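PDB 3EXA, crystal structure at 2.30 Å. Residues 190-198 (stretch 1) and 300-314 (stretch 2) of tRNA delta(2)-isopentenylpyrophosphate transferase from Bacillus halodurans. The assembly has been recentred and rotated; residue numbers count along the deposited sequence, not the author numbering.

Stretch 1 (190-198) YNLVMIGLT
Stretch 2 (300-314) EIHNFIAGKLEEKSK

Two lysines of the helix reach the backbone of the strand through single waters: water 1 accepts hydrogen bonds from Leu192 N (3.1 Å) and Lys312 NZ (3.1 Å), while water 2 donates to Met194 O (2.7 Å) and accepts from Lys308 NZ (2.9 Å). The strand, residues through Thr198, and the helix, 300-314 within a longer helix, run nearly antiparallel, their N-to-C directions 156° apart and their axes 8.5 Å apart at closest approach. The register is set by Asn191 CA lying 6.8 Å from Lys312 CA and Val193 CA 6.7 Å from Ile305 CA. The strand is extended, with phi from -91° to -130° and psi mostly between 116° and 149°; Asn191 has psi 83° and Thr198 -175°. The helix keeps phi/psi near -65/-43 and regular i to i+4 bonds, such as Leu309 N to Ile305 O (3.0 Å) and Ser313 N to Leu309 O (3.0 Å).

Alternation along the strand sends the CA-to-CB bonds of Asn191, Val193 and Ile195 toward the helix and those of Leu192 and selenomethionine Met194 away. From the helix, Ile301, Phe304, Lys308 and Lys312 start toward the strand; Ile305 and Leu309 start sideways, but their ends come nearer. Together the stretches bury 523 Å².

Val193 (chi1 t) gives the most area of any residue here. Its short, branched side chain fits the close backbone approach and meets several helix residues: CG2 lies 3.5 Å from Leu309 CD2 and 3.7 Å from Lys308 CD, and CG1 lies 4.0 Å from Phe304 CE1 and 4.2 Å from Ile305 CG1. Ile195 (p, t) extends farther, placing CD1 3.7 Å from Ile305 CD1 and 3.8 Å from Ile301 CG2; its CG2 is 4.3 Å from Phe304 CE1. The Phe304 ring (chi1 172°, chi2 -90°) is oblique to both strand residues. Ile301, Ile305 and Leu309 all adopt m, t, four residues apart, so their methyls line one side of the helix. Leu197 (m, t) ends the apolar row, its CD2 4.3 Å from Ile301 CD1.

At the other end the contact turns polar. Asn191 (chi1 t, chi2 -16°) directs ND2 to Leu309 O in a weak hydrogen bond of 3.4 Å (N-H...O angle 158°), although that carbonyl already accepts from Ser313 N. Its OD1 is buried without a polar partner; the modelled 2.9 Å from Asn191 OD1 to Lys312 CE is too short and should not be read as an attraction.

The lysines suit their partly exposed places because long methylenes can lie over Val193 while the amines reach water. Lys308 is fully extended, t at all four chi angles, passing Val193 before its amine reaches water 2. Lys312 (m, t, p, p) bends instead, with CE 3.4 Å from Leu192 O and NZ at water 1.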

ATOM      1  N   TYR A 190     -12.344   3.467  26.104  1.00 25.65           N
ATOM      2  CA  TYR A 190     -12.698   4.460  27.125  1.00 26.26           C
ATOM      3  C   TYR A 190     -13.888   4.047  28.001  1.00 23.11           C
ATOM      4  O   TYR A 190     -14.633   3.115  27.678  1.00 22.59           O
ATOM      5  CB  TYR A 190     -13.052   5.817  26.482  1.00 17.80           C
ATOM      6  CG  TYR A 190     -11.972   6.475  25.654  1.00 23.28           C
ATOM      7  CD1 TYR A 190     -11.976   6.379  24.271  1.00 20.39           C
ATOM      8  CD2 TYR A 190     -10.941   7.193  26.262  1.00 28.23           C
ATOM      9  CE1 TYR A 190     -10.986   6.977  23.509  1.00 29.32           C
ATOM     10  CE2 TYR A 190      -9.939   7.796  25.511  1.00 28.01           C
ATOM     11  CZ  TYR A 190      -9.967   7.683  24.129  1.00 32.20           C
ATOM     12  OH  TYR A 190      -8.976   8.270  23.372  1.00 28.54           O
ATOM     13  N   ASN A 191     -14.037   4.748  29.124  1.00 17.92           N
ATOM     14  CA  ASN A 191     -15.170   4.550  30.024  1.00 26.15           C
ATOM     15  C   ASN A 191     -16.081   5.590  29.388  1.00 21.29           C
ATOM     16  O   ASN A 191     -16.136   6.741  29.829  1.00 23.06           O
ATOM     17  CB  ASN A 191     -14.812   4.973  31.458  1.00 27.14           C
ATOM     18  CG  ASN A 191     -16.006   4.937  32.402  1.00 25.49           C
ATOM     19  OD1 ASN A 191     -17.162   4.885  31.966  1.00 22.32           O
ATOM     20  ND2 ASN A 191     -15.732   4.988  33.701  1.00 19.77           N
ATOM     21  N   LEU A 192     -16.752   5.186  28.317  1.00 23.72           N
ATOM     22  CA  LEU A 192     -17.605   6.090  27.575  1.00 16.53           C
ATOM     23  C   LEU A 192     -19.085   6.086  27.923  1.00 21.69           C
ATOM     24  O   LEU A 192     -19.684   5.048  28.223  1.00 20.09           O
ATOM     25  CB  LEU A 192     -17.429   5.841  26.072  1.00 19.93           C
ATOM     26  CG  LEU A 192     -18.182   6.737  25.067  1.00 25.54           C
ATOM     27  CD1 LEU A 192     -17.439   6.752  23.761  1.00 20.26           C
ATOM     28  CD2 LEU A 192     -19.604   6.227  24.856  1.00 31.03           C
ATOM     29  N   VAL A 193     -19.643   7.293  27.890  1.00 21.52           N
ATOM     30  CA  VAL A 193     -21.050   7.560  28.118  1.00 18.37           C
ATOM     31  C   VAL A 193     -21.429   8.444  26.926  1.00 20.97           C
ATOM     32  O   VAL A 193     -20.905   9.552  26.747  1.00 25.36           O
ATOM     33  CB  VAL A 193     -21.296   8.318  29.442  1.00 21.31           C
ATOM     34  CG1 VAL A 193     -22.769   8.682  29.568  1.00 20.35           C
ATOM     35  CG2 VAL A 193     -20.886   7.446  30.623  1.00 19.46           C
HETATM   36  N   MSE A 194     -22.314   7.922  26.090  1.00 20.08           N
HETATM   37  CA  MSE A 194     -22.751   8.623  24.903  1.00 18.81           C
HETATM   38  C   MSE A 194     -24.228   8.979  25.019  1.00 16.61           C
HETATM   39  O   MSE A 194     -25.064   8.103  25.227  1.00 20.57           O
HETATM   40  CB  MSE A 194     -22.526   7.727  23.691  1.00 11.96           C
HETATM   41  CG  MSE A 194     -22.268   8.473  22.408  1.00 36.83           C
HETATM   42 SE   MSE A 194     -21.618   7.309  21.003  1.00 54.64          SE
HETATM   43  CE  MSE A 194     -22.629   8.056  19.538  1.00 55.76           C
ATOM     44  N   ILE A 195     -24.550  10.260  24.895  1.00 16.88           N
ATOM     45  CA  ILE A 195     -25.941  10.698  24.975  1.00 17.52           C
ATOM     46  C   ILE A 195     -26.322  11.347  23.656  1.00 16.25           C
ATOM     47  O   ILE A 195     -25.480  11.937  22.986  1.00 19.45           O
ATOM     48  CB  ILE A 195     -26.154  11.743  26.097  1.00 21.56           C
ATOM     49  CG1 ILE A 195     -25.247  12.944  25.850  1.00 23.79           C
ATOM     50  CG2 ILE A 195     -25.871  11.124  27.472  1.00 21.92           C
ATOM     51  CD1 ILE A 195     -25.478  14.087  26.790  1.00 28.70           C
ATOM     52  N   GLY A 196     -27.589  11.242  23.278  1.00 22.78           N
ATOM     53  CA  GLY A 196     -28.021  11.851  22.033  1.00 19.23           C
ATOM     54  C   GLY A 196     -29.177  12.800  22.272  1.00 19.23           C
ATOM     55  O   GLY A 196     -30.066  12.509  23.071  1.00 21.94           O
ATOM     56  N   LEU A 197     -29.149  13.945  21.593  1.00 20.83           N
ATOM     57  CA  LEU A 197     -30.200  14.951  21.699  1.00 14.88           C
ATOM     58  C   LEU A 197     -31.041  14.919  20.421  1.00 20.08           C
ATOM     59  O   LEU A 197     -30.503  15.028  19.317  1.00 19.85           O
ATOM     60  CB  LEU A 197     -29.582  16.338  21.892  1.00 15.55           C
ATOM     61  CG  LEU A 197     -28.570  16.420  23.048  1.00 16.36           C
ATOM     62  CD1 LEU A 197     -28.152  17.869  23.263  1.00  6.92           C
ATOM     63  CD2 LEU A 197     -29.188  15.849  24.317  1.00  4.71           C
ATOM     64  N   THR A 198     -32.353  14.743  20.582  1.00 25.06           N
ATOM     65  CA  THR A 198     -33.289  14.675  19.465  1.00 21.19           C
ATOM     66  C   THR A 198     -34.338  15.721  19.673  1.00 22.24           C
ATOM     67  O   THR A 198     -34.311  16.467  20.651  1.00 21.66           O
ATOM     68  CB  THR A 198     -34.096  13.368  19.412  1.00 25.81           C
ATOM     69  OG1 THR A 198     -33.391  12.333  20.094  1.00 39.46           O
ATOM     70  CG2 THR A 198     -34.358  12.966  17.969  1.00 28.68           C
ATOM     71  N   GLU A 300     -31.559  16.274  34.610  1.00 13.33           N
ATOM     72  CA  GLU A 300     -31.812  14.853  34.390  1.00 10.75           C
ATOM     73  C   GLU A 300     -30.651  14.222  33.642  1.00 13.75           C
ATOM     74  O   GLU A 300     -30.264  13.086  33.921  1.00 15.13           O
ATOM     75  CB  GLU A 300     -33.088  14.646  33.571  1.00 14.37           C
ATOM     76  CG  GLU A 300     -33.372  13.185  33.210  1.00 10.35           C
ATOM     77  CD  GLU A 300     -34.304  13.039  32.012  1.00 23.83           C
ATOM     78  OE1 GLU A 300     -35.045  14.004  31.706  1.00 20.80           O
ATOM     79  OE2 GLU A 300     -34.300  11.953  31.378  1.00 24.44           O
ATOM     80  N   ILE A 301     -30.101  14.962  32.683  1.00 12.12           N
ATOM     81  CA  ILE A 301     -28.991  14.471  31.876  1.00  8.82           C
ATOM     82  C   ILE A 301     -27.714  14.359  32.691  1.00 13.90           C
ATOM     83  O   ILE A 301     -26.940  13.430  32.489  1.00  8.55           O
ATOM     84  CB  ILE A 301     -28.708  15.399  30.674  1.00 14.65           C
ATOM     85  CG1 ILE A 301     -29.865  15.331  29.680  1.00 13.07           C
ATOM     86  CG2 ILE A 301     -27.405  14.981  29.989  1.00 20.35           C
ATOM     87  CD1 ILE A 301     -29.727  16.291  28.534  1.00  3.22           C
ATOM     88  N   HIS A 302     -27.489  15.318  33.592  1.00 11.81           N
ATOM     89  CA  HIS A 302     -26.297  15.316  34.426  1.00 13.14           C
ATOM     90  C   HIS A 302     -26.329  14.150  35.397  1.00 20.91           C
ATOM     91  O   HIS A 302     -25.314  13.491  35.638  1.00 20.41           O
ATOM     92  CB  HIS A 302     -26.185  16.607  35.221  1.00 13.66           C
ATOM     93  CG  HIS A 302     -25.200  16.528  36.351  1.00 18.61           C
ATOM     94  ND1 HIS A 302     -25.516  15.980  37.574  1.00 19.40           N
ATOM     95  CD2 HIS A 302     -23.897  16.896  36.422  1.00 21.71           C
ATOM     96  CE1 HIS A 302     -24.447  16.017  38.359  1.00 11.54           C
ATOM     97  NE2 HIS A 302     -23.458  16.565  37.685  1.00 22.44           N
ATOM     98  N   ASN A 303     -27.495  13.912  35.972  1.00 12.49           N
ATOM     99  CA  ASN A 303     -27.627  12.814  36.896  1.00 20.78           C
ATOM    100  C   ASN A 303     -27.282  11.516  36.179  1.00 23.72           C
ATOM    101  O   ASN A 303     -26.468  10.738  36.672  1.00 30.62           O
ATOM    102  CB  ASN A 303     -29.046  12.754  37.456  1.00 10.99           C
ATOM    103  CG  ASN A 303     -29.237  11.594  38.395  1.00 19.85           C
ATOM    104  OD1 ASN A 303     -29.812  10.568  38.029  1.00 13.18           O
ATOM    105  ND2 ASN A 303     -28.731  11.734  39.617  1.00 14.81           N
ATOM    106  N   PHE A 304     -27.872  11.294  35.005  1.00 22.33           N
ATOM    107  CA  PHE A 304     -27.599  10.070  34.254  1.00 20.89           C
ATOM    108  C   PHE A 304     -26.129   9.891  33.874  1.00 17.90           C
ATOM    109  O   PHE A 304     -25.562   8.808  34.034  1.00 17.32           O
ATOM    110  CB  PHE A 304     -28.440  10.002  32.983  1.00 12.36           C
ATOM    111  CG  PHE A 304     -28.057   8.868  32.092  1.00 14.80           C
ATOM    112  CD1 PHE A 304     -27.078   9.033  31.109  1.00 10.33           C
ATOM    113  CD2 PHE A 304     -28.640   7.617  32.257  1.00 14.17           C
ATOM    114  CE1 PHE A 304     -26.668   7.958  30.297  1.00  5.27           C
ATOM    115  CE2 PHE A 304     -28.244   6.532  31.458  1.00 18.66           C
ATOM    116  CZ  PHE A 304     -27.251   6.710  30.468  1.00 13.10           C
ATOM    117  N   ILE A 305     -25.526  10.956  33.357  1.00 15.99           N
ATOM    118  CA  ILE A 305     -24.129  10.938  32.960  1.00 20.42           C
ATOM    119  C   ILE A 305     -23.226  10.703  34.163  1.00 18.82           C
ATOM    120  O   ILE A 305     -22.434   9.759  34.180  1.00 21.61           O
ATOM    121  CB  ILE A 305     -23.742  12.265  32.276  1.00 17.81           C
ATOM    122  CG1 ILE A 305     -24.395  12.341  30.898  1.00 17.31           C
ATOM    123  CG2 ILE A 305     -22.239  12.382  32.167  1.00 14.66           C
ATOM    124  CD1 ILE A 305     -24.100  13.630  30.147  1.00 24.62           C
ATOM    125  N   ALA A 306     -23.352  11.559  35.170  1.00 18.57           N
ATOM    126  CA  ALA A 306     -22.552  11.439  36.382  1.00 20.86           C
ATOM    127  C   ALA A 306     -22.677  10.041  36.986  1.00 23.21           C
ATOM    128  O   ALA A 306     -21.682   9.453  37.407  1.00 19.17           O
ATOM    129  CB  ALA A 306     -22.980  12.495  37.412  1.00 18.03           C
ATOM    130  N   GLY A 307     -23.899   9.508  37.019  1.00 28.40           N
ATOM    131  CA  GLY A 307     -24.111   8.180  37.569  1.00 15.22           C
ATOM    132  C   GLY A 307     -23.438   7.076  36.772  1.00 19.91           C
ATOM    133  O   GLY A 307     -22.658   6.302  37.327  1.00 21.12           O
ATOM    134  N   LYS A 308     -23.715   7.001  35.472  1.00 22.60           N
ATOM    135  CA  LYS A 308     -23.125   5.950  34.638  1.00 26.26           C
ATOM    136  C   LYS A 308     -21.602   5.964  34.693  1.00 25.51           C
ATOM    137  O   LYS A 308     -20.979   4.905  34.730  1.00 31.27           O
ATOM    138  CB  LYS A 308     -23.593   6.073  33.184  1.00 20.75           C
ATOM    139  CG  LYS A 308     -23.264   4.862  32.309  1.00 15.94           C
ATOM    140  CD  LYS A 308     -23.721   5.095  30.870  1.00 43.31           C
ATOM    141  CE  LYS A 308     -23.411   3.914  29.935  1.00 42.89           C
ATOM    142  NZ  LYS A 308     -23.864   4.171  28.532  1.00 32.72           N
ATOM    143  N   LEU A 309     -20.995   7.147  34.700  1.00 30.64           N
ATOM    144  CA  LEU A 309     -19.536   7.223  34.772  1.00 25.23           C
ATOM    145  C   LEU A 309     -19.027   6.574  36.056  1.00 24.66           C
ATOM    146  O   LEU A 309     -18.034   5.849  36.039  1.00 26.67           O
ATOM    147  CB  LEU A 309     -19.061   8.675  34.712  1.00 25.25           C
ATOM    148  CG  LEU A 309     -19.053   9.321  33.326  1.00 23.59           C
ATOM    149  CD1 LEU A 309     -18.686  10.790  33.453  1.00 20.41           C
ATOM    150  CD2 LEU A 309     -18.066   8.583  32.435  1.00 19.61           C
ATOM    151  N   GLU A 310     -19.719   6.833  37.162  1.00 25.05           N
ATOM    152  CA  GLU A 310     -19.342   6.281  38.459  1.00 23.60           C
ATOM    153  C   GLU A 310     -19.579   4.785  38.589  1.00 21.99           C
ATOM    154  O   GLU A 310     -18.762   4.086  39.179  1.00 20.59           O
ATOM    155  CB  GLU A 310     -20.097   6.971  39.590  1.00 25.21           C
ATOM    156  CG  GLU A 310     -19.675   6.484  40.966  1.00 24.83           C
ATOM    157  CD  GLU A 310     -18.220   6.796  41.254  1.00 36.86           C
ATOM    158  OE1 GLU A 310     -17.727   6.439  42.349  1.00 38.51           O
ATOM    159  OE2 GLU A 310     -17.567   7.404  40.378  1.00 37.06           O
ATOM    160  N   GLU A 311     -20.698   4.287  38.075  1.00 20.35           N
ATOM    161  CA  GLU A 311     -20.943   2.861  38.189  1.00 25.74           C
ATOM    162  C   GLU A 311     -20.014   2.071  37.269  1.00 24.17           C
ATOM    163  O   GLU A 311     -19.682   0.920  37.563  1.00 26.49           O
ATOM    164  CB  GLU A 311     -22.401   2.519  37.884  1.00 30.53           C
ATOM    165  CG  GLU A 311     -22.733   2.534  36.422  1.00 34.13           C
ATOM    166  CD  GLU A 311     -24.117   1.993  36.145  1.00 29.55           C
ATOM    167  OE1 GLU A 311     -24.433   0.893  36.643  1.00 26.61           O
ATOM    168  OE2 GLU A 311     -24.883   2.661  35.424  1.00 36.73           O
ATOM    169  N   LYS A 312     -19.588   2.676  36.161  1.00 21.13           N
ATOM    170  CA  LYS A 312     -18.674   1.989  35.248  1.00 24.10           C
ATOM    171  C   LYS A 312     -17.305   1.985  35.907  1.00 22.27           C
ATOM    172  O   LYS A 312     -16.575   0.999  35.837  1.00 28.92           O
ATOM    173  CB  LYS A 312     -18.609   2.697  33.885  1.00 24.83           C
ATOM    174  CG  LYS A 312     -19.863   2.516  33.037  1.00 27.82           C
ATOM    175  CD  LYS A 312     -19.844   3.399  31.798  1.00 36.38           C
ATOM    176  CE  LYS A 312     -18.846   2.925  30.755  1.00 39.44           C
ATOM    177  NZ  LYS A 312     -19.340   1.738  30.005  1.00 37.85           N
ATOM    178  N   SER A 313     -16.966   3.091  36.556  1.00 18.41           N
ATOM    179  CA  SER A 313     -15.691   3.187  37.241  1.00 24.11           C
ATOM    180  C   SER A 313     -15.646   2.152  38.370  1.00 28.57           C
ATOM    181  O   SER A 313     -14.654   1.440  38.518  1.00 30.30           O
ATOM    182  CB  SER A 313     -15.489   4.596  37.801  1.00 20.71           C
ATOM    183  OG  SER A 313     -14.224   4.718  38.427  1.00 34.06           O
ATOM    184  N   LYS A 314     -16.717   2.050  39.157  1.00 32.06           N
ATOM    185  CA  LYS A 314     -16.751   1.077  40.253  1.00 37.06           C
ATOM    186  C   LYS A 314     -16.657  -0.354  39.734  1.00 39.81           C
ATOM    187  O   LYS A 314     -15.929  -1.175  40.291  1.00 41.93           O
ATOM    188  CB  LYS A 314     -18.032   1.220  41.080  1.00 39.64           C
ATOM    189  CG  LYS A 314     -18.020   2.355  42.088  1.00 41.99           C
ATOM    190  CD  LYS A 314     -19.362   2.463  42.805  1.00 46.70           C
ATOM    191  CE  LYS A 314     -19.416   3.691  43.710  1.00 51.69           C
ATOM    192  NZ  LYS A 314     -20.807   4.019  44.139  1.00 51.59           N
TER
HETATM  193  O   HOH W   1     -17.364   2.175  27.655  1.00 21.02           O
HETATM  194  O   HOH W   2     -25.364   6.287  27.204  1.00 11.29           O